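Local coordinates for transferrin (Manduca sexta, PDB 6WB6), which binds a single ferric ion together with a carbonate anion and transports iron as a secreted glycoprotein, at residues L155-W168 with H184-Y197. Sequence-based numbering, arbitrary orientation.
Sequences LSTFFAKSCIVGKW and HLCSMCEHPERCDY
Ser162 and Ile164 grip the loop 184-197 through their backbones: Ser162 N donates to His184 O (2.9 Å), Ile164 N to Leu185 O, and Ser162 O receives Met188 N; further on, Gly166 N reaches Cys195 O. A disulfide, Cys163 SG to Cys189 SG (2.0 Å), joins strand 161-163 covalently to the 184-197 loop; Cys163 swings SG anti to the backbone N (chi1 178°), which carries it to Cys189. Leu185 packs between Trp168 and the end of helix 147-158, its CD2 against Leu155 CB and the Ser156 backbone, its CB 3.6 Å from Trp168 CH2. The indole N-H is tied in the ring plane to Ile164 O (Trp168 NE1 to O 2.7 Å), which restrains the ring's rotation, and CZ2 meets Cys186 SG, one sulfur of the second disulfide (Cys186-Cys195), obliquely at 3.6 Å. Val165 splits its branches: CG1 lies on Cys189 SG, whereas CG2 sits over the Tyr197 ring face, 3.6 Å from the centroid. The bent Lys167 chain brings NZ to the syn lone pair of Asp196 OD2 (2.9 Å), while Asp196 OD1 accepts Tyr197 N on its anti side, well out of the carboxylate plane (2.9 Å). With an alanine in place of Asp196, the Lys167 ammonium would probably lose its carboxylate mate and the Tyr197 amide this acceptor. Strand 161-163 runs parallel to strand 112-114, where Ser113 bonds Ser162 OG; helix 121-131 packs on Leu155 and Ile164, and Lys179 of helix 172-181 makes a cation-pi contact with Trp168. Tyr197 OH bonds Arg120 of the carbonate pocket, so this disulfide-braced loop borders the iron site of the N-terminal half.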
loop_
_atom_site.group_PDB
_atom_site.type_symbol
_atom_site.label_atom_id
_atom_site.label_comp_id
_atom_site.label_asym_id
_atom_site.label_seq_id
_atom_site.Cartn_x
_atom_site.Cartn_y
_atom_site.Cartn_z
ATOM N N LEU A 155 1.031 5.903 23.018
ATOM C CA LEU A 155 2.299 5.345 23.462
ATOM C C LEU A 155 3.207 6.428 24.055
ATOM O O LEU A 155 3.770 6.242 25.138
ATOM C CB LEU A 155 2.959 4.615 22.304
ATOM C CG LEU A 155 2.202 3.313 21.975
ATOM C CD1 LEU A 155 2.481 2.886 20.549
ATOM C CD2 LEU A 155 2.552 2.172 22.992
ATOM N N SER A 156 3.343 7.580 23.381
ATOM C CA SER A 156 4.280 8.613 23.842
ATOM C C SER A 156 3.834 9.284 25.131
ATOM O O SER A 156 4.652 9.922 25.800
ATOM C CB SER A 156 4.467 9.696 22.790
ATOM O OG SER A 156 3.263 10.375 22.592
ATOM N N THR A 157 2.557 9.162 25.472
ATOM C CA THR A 157 2.000 9.633 26.734
ATOM C C THR A 157 2.049 8.584 27.844
ATOM O O THR A 157 2.037 8.949 29.023
ATOM C CB THR A 157 0.544 10.062 26.490
ATOM O OG1 THR A 157 0.546 11.312 25.798
ATOM C CG2 THR A 157 -0.252 10.171 27.778
ATOM N N PHE A 158 2.093 7.299 27.509
ATOM C CA PHE A 158 2.092 6.255 28.532
ATOM C C PHE A 158 3.517 5.907 28.946
ATOM O O PHE A 158 3.831 5.816 30.134
ATOM C CB PHE A 158 1.367 5.021 27.992
ATOM C CG PHE A 158 1.156 3.901 29.000
ATOM C CD1 PHE A 158 0.204 3.996 30.003
ATOM C CD2 PHE A 158 1.853 2.723 28.887
ATOM C CE1 PHE A 158 -0.014 2.952 30.881
ATOM C CE2 PHE A 158 1.626 1.669 29.767
ATOM C CZ PHE A 158 0.701 1.788 30.756
ATOM N N PHE A 159 4.380 5.693 27.971
ATOM C CA PHE A 159 5.778 5.441 28.238
ATOM C C PHE A 159 6.514 6.772 28.320
ATOM O O PHE A 159 6.123 7.760 27.695
ATOM C CB PHE A 159 6.366 4.525 27.155
ATOM C CG PHE A 159 5.699 3.151 27.095
ATOM C CD1 PHE A 159 5.701 2.317 28.205
ATOM C CD2 PHE A 159 5.084 2.705 25.947
ATOM C CE1 PHE A 159 5.091 1.057 28.169
ATOM C CE2 PHE A 159 4.479 1.453 25.898
ATOM C CZ PHE A 159 4.494 0.623 27.011
ATOM N N ALA A 160 7.529 6.807 29.178
ATOM C CA ALA A 160 8.370 7.990 29.300
ATOM C C ALA A 160 9.152 8.216 28.026
ATOM O O ALA A 160 9.213 9.329 27.500
ATOM C CB ALA A 160 9.337 7.822 30.478
ATOM N N LYS A 161 9.795 7.165 27.545
ATOM C CA LYS A 161 10.526 7.181 26.302
ATOM C C LYS A 161 10.344 5.812 25.678
ATOM O O LYS A 161 10.010 4.842 26.367
ATOM C CB LYS A 161 12.020 7.467 26.515
ATOM C CG LYS A 161 12.350 8.748 27.205
ATOM C CD LYS A 161 13.871 8.979 27.199
ATOM C CE LYS A 161 14.207 10.420 27.532
ATOM N NZ LYS A 161 15.640 10.559 27.874
ATOM N N SER A 162 10.552 5.733 24.372
ATOM C CA SER A 162 10.488 4.438 23.711
ATOM C C SER A 162 11.485 4.415 22.565
ATOM O O SER A 162 12.161 5.407 22.275
ATOM C CB SER A 162 9.083 4.139 23.218
ATOM O OG SER A 162 8.101 4.477 24.196
ATOM N N CYS A 163 11.606 3.243 21.943
ATOM C CA CYS A 163 12.191 3.133 20.613
ATOM C C CYS A 163 11.200 2.415 19.712
ATOM O O CYS A 163 11.047 1.188 19.810
ATOM C CB CYS A 163 13.530 2.381 20.617
ATOM S SG CYS A 163 14.158 2.243 18.950
ATOM N N ILE A 164 10.574 3.157 18.793
ATOM C CA ILE A 164 9.607 2.550 17.881
ATOM C C ILE A 164 9.882 3.037 16.468
ATOM O O ILE A 164 9.233 3.974 15.980
ATOM C CB ILE A 164 8.154 2.839 18.294
ATOM C CG1 ILE A 164 7.880 2.364 19.713
ATOM C CG2 ILE A 164 7.213 2.050 17.384
ATOM C CD1 ILE A 164 6.414 2.627 20.171
ATOM N N VAL A 165 10.817 2.370 15.789
ATOM C CA VAL A 165 11.305 2.816 14.488
ATOM C C VAL A 165 10.369 2.375 13.374
ATOM O O VAL A 165 9.473 1.545 13.570
ATOM C CB VAL A 165 12.733 2.308 14.198
ATOM C CG1 VAL A 165 13.626 2.548 15.352
ATOM C CG2 VAL A 165 12.752 0.836 13.871
ATOM N N GLY A 166 10.596 2.910 12.196
ATOM C CA GLY A 166 9.916 2.440 11.005
ATOM C C GLY A 166 9.014 3.509 10.426
ATOM O O GLY A 166 9.027 4.672 10.839
ATOM N N LYS A 167 8.205 3.091 9.459
ATOM C CA LYS A 167 7.313 4.001 8.744
ATOM C C LYS A 167 5.994 4.078 9.506
ATOM O O LYS A 167 5.130 3.211 9.373
ATOM C CB LYS A 167 7.121 3.530 7.308
ATOM C CG LYS A 167 8.392 3.463 6.476
ATOM C CD LYS A 167 9.381 4.569 6.801
ATOM C CE LYS A 167 10.261 4.957 5.610
ATOM N NZ LYS A 167 11.400 4.027 5.397
ATOM N N TRP A 168 5.860 5.106 10.333
ATOM C CA TRP A 168 4.632 5.322 11.095
ATOM C C TRP A 168 3.470 5.720 10.187
ATOM O O TRP A 168 2.311 5.372 10.451
ATOM C CB TRP A 168 4.855 6.421 12.120
ATOM C CG TRP A 168 5.899 6.190 13.118
ATOM C CD1 TRP A 168 6.747 5.117 13.222
ATOM C CD2 TRP A 168 6.240 7.082 14.176
ATOM N NE1 TRP A 168 7.580 5.288 14.295
ATOM C CE2 TRP A 168 7.294 6.489 14.900
ATOM C CE3 TRP A 168 5.739 8.328 14.595
ATOM C CZ2 TRP A 168 7.869 7.108 16.013
ATOM C CZ3 TRP A 168 6.296 8.937 15.668
ATOM C CH2 TRP A 168 7.351 8.327 16.391
ATOM N N HIS A 184 9.699 11.396 21.533
ATOM C CA HIS A 184 9.935 10.513 22.668
ATOM C C HIS A 184 9.880 9.041 22.266
ATOM O O HIS A 184 10.522 8.194 22.901
ATOM C CB HIS A 184 8.905 10.780 23.766
ATOM C CG HIS A 184 9.272 11.903 24.678
ATOM N ND1 HIS A 184 8.416 12.382 25.649
ATOM C CD2 HIS A 184 10.402 12.643 24.773
ATOM C CE1 HIS A 184 9.003 13.369 26.302
ATOM N NE2 HIS A 184 10.209 13.547 25.791
ATOM N N LEU A 185 9.134 8.720 21.214
ATOM C CA LEU A 185 9.023 7.343 20.754
ATOM C C LEU A 185 10.296 6.842 20.082
ATOM O O LEU A 185 10.379 5.649 19.755
ATOM C CB LEU A 185 7.848 7.241 19.802
ATOM C CG LEU A 185 6.498 7.501 20.477
ATOM C CD1 LEU A 185 5.406 7.495 19.461
ATOM C CD2 LEU A 185 6.179 6.484 21.534
ATOM N N CYS A 186 11.264 7.731 19.863
ATOM C CA CYS A 186 12.525 7.426 19.190
ATOM C C CYS A 186 13.752 7.659 20.075
ATOM O O CYS A 186 14.873 7.419 19.616
ATOM C CB CYS A 186 12.643 8.282 17.922
ATOM S SG CYS A 186 11.201 8.196 16.799
ATOM N N SER A 187 13.562 8.098 21.330
ATOM C CA SER A 187 14.663 8.550 22.188
ATOM C C SER A 187 15.499 7.404 22.727
ATOM O O SER A 187 16.648 7.622 23.108
ATOM C CB SER A 187 14.132 9.339 23.389
ATOM O OG SER A 187 13.178 10.265 22.968
ATOM N N MET A 188 14.932 6.204 22.795
ATOM C CA MET A 188 15.657 5.015 23.191
ATOM C C MET A 188 16.382 4.338 22.027
ATOM O O MET A 188 17.139 3.384 22.258
ATOM C CB MET A 188 14.694 4.023 23.833
ATOM C CG MET A 188 14.013 4.521 25.102
ATOM S SD MET A 188 15.169 5.138 26.362
ATOM C CE MET A 188 15.952 3.621 26.868
ATOM N N CYS A 189 16.198 4.814 20.801
ATOM C CA CYS A 189 16.802 4.154 19.651
ATOM C C CYS A 189 18.279 4.500 19.509
ATOM O O CYS A 189 18.780 5.490 20.056
ATOM C CB CYS A 189 16.101 4.557 18.365
ATOM S SG CYS A 189 14.356 4.191 18.409
ATOM N N GLU A 190 18.961 3.687 18.706
ATOM C CA GLU A 190 20.371 3.933 18.459
ATOM C C GLU A 190 20.554 5.269 17.775
ATOM O O GLU A 190 21.484 6.010 18.096
ATOM C CB GLU A 190 20.987 2.821 17.612
ATOM C CG GLU A 190 22.442 3.079 17.297
ATOM C CD GLU A 190 23.013 2.141 16.257
ATOM O OE1 GLU A 190 22.254 1.596 15.406
ATOM O OE2 GLU A 190 24.243 1.951 16.302
ATOM N N HIS A 191 19.678 5.600 16.824
ATOM C CA HIS A 191 19.749 6.884 16.130
ATOM C C HIS A 191 18.380 7.538 16.175
ATOM O O HIS A 191 17.524 7.285 15.308
ATOM C CB HIS A 191 20.312 6.703 14.725
ATOM C CG HIS A 191 21.802 6.535 14.738
ATOM N ND1 HIS A 191 22.407 5.330 15.027
ATOM C CD2 HIS A 191 22.806 7.433 14.595
ATOM C CE1 HIS A 191 23.719 5.483 15.021
ATOM N NE2 HIS A 191 23.988 6.749 14.756
ATOM N N PRO A 192 18.138 8.385 17.188
ATOM C CA PRO A 192 16.772 8.901 17.400
ATOM C C PRO A 192 16.271 9.832 16.317
ATOM O O PRO A 192 15.076 9.824 16.020
ATOM C CB PRO A 192 16.893 9.625 18.739
ATOM C CG PRO A 192 18.037 8.893 19.451
ATOM C CD PRO A 192 19.006 8.659 18.357
ATOM N N GLU A 193 17.135 10.665 15.740
ATOM C CA GLU A 193 16.676 11.577 14.700
ATOM C C GLU A 193 16.110 10.821 13.507
ATOM O O GLU A 193 15.144 11.277 12.884
ATOM C CB GLU A 193 17.824 12.486 14.255
ATOM N N ARG A 194 16.644 9.639 13.224
ATOM C CA ARG A 194 16.256 8.838 12.063
ATOM C C ARG A 194 15.110 7.887 12.363
ATOM O O ARG A 194 14.203 7.730 11.536
ATOM C CB ARG A 194 17.464 8.039 11.566
ATOM C CG ARG A 194 17.197 7.210 10.343
ATOM C CD ARG A 194 18.420 7.187 9.450
ATOM N NE ARG A 194 18.094 6.666 8.126
ATOM C CZ ARG A 194 17.999 5.373 7.842
ATOM N NH1 ARG A 194 18.207 4.466 8.784
ATOM N NH2 ARG A 194 17.688 4.983 6.619
ATOM N N CYS A 195 15.149 7.226 13.526
ATOM C CA CYS A 195 14.032 6.407 13.994
ATOM C C CYS A 195 13.586 5.436 12.915
ATOM O O CYS A 195 12.395 5.193 12.739
ATOM C CB CYS A 195 12.847 7.276 14.417
ATOM S SG CYS A 195 11.681 6.546 15.638
ATOM N N ASP A 196 14.543 4.911 12.154
ATOM C CA ASP A 196 14.237 3.946 11.109
ATOM C C ASP A 196 15.202 2.775 11.194
ATOM O O ASP A 196 16.217 2.840 11.876
ATOM C CB ASP A 196 14.306 4.577 9.721
ATOM C CG ASP A 196 13.271 3.972 8.748
ATOM O OD1 ASP A 196 12.671 2.930 9.067
ATOM O OD2 ASP A 196 13.058 4.546 7.664
ATOM N N TYR A 197 14.854 1.689 10.509
ATOM C CA TYR A 197 15.807 0.622 10.292
ATOM C C TYR A 197 16.928 1.124 9.382
ATOM O O TYR A 197 16.726 2.060 8.599
ATOM C CB TYR A 197 15.129 -0.591 9.647
ATOM C CG TYR A 197 13.935 -1.080 10.409
ATOM C CD1 TYR A 197 14.093 -1.803 11.558
ATOM C CD2 TYR A 197 12.653 -0.812 9.973
ATOM C CE1 TYR A 197 13.026 -2.253 12.257
ATOM C CE2 TYR A 197 11.574 -1.268 10.657
ATOM C CZ TYR A 197 11.768 -1.988 11.808
ATOM O OH TYR A 197 10.727 -2.470 12.532
HETATM O O HOH W 1 7.002 10.562 26.439
#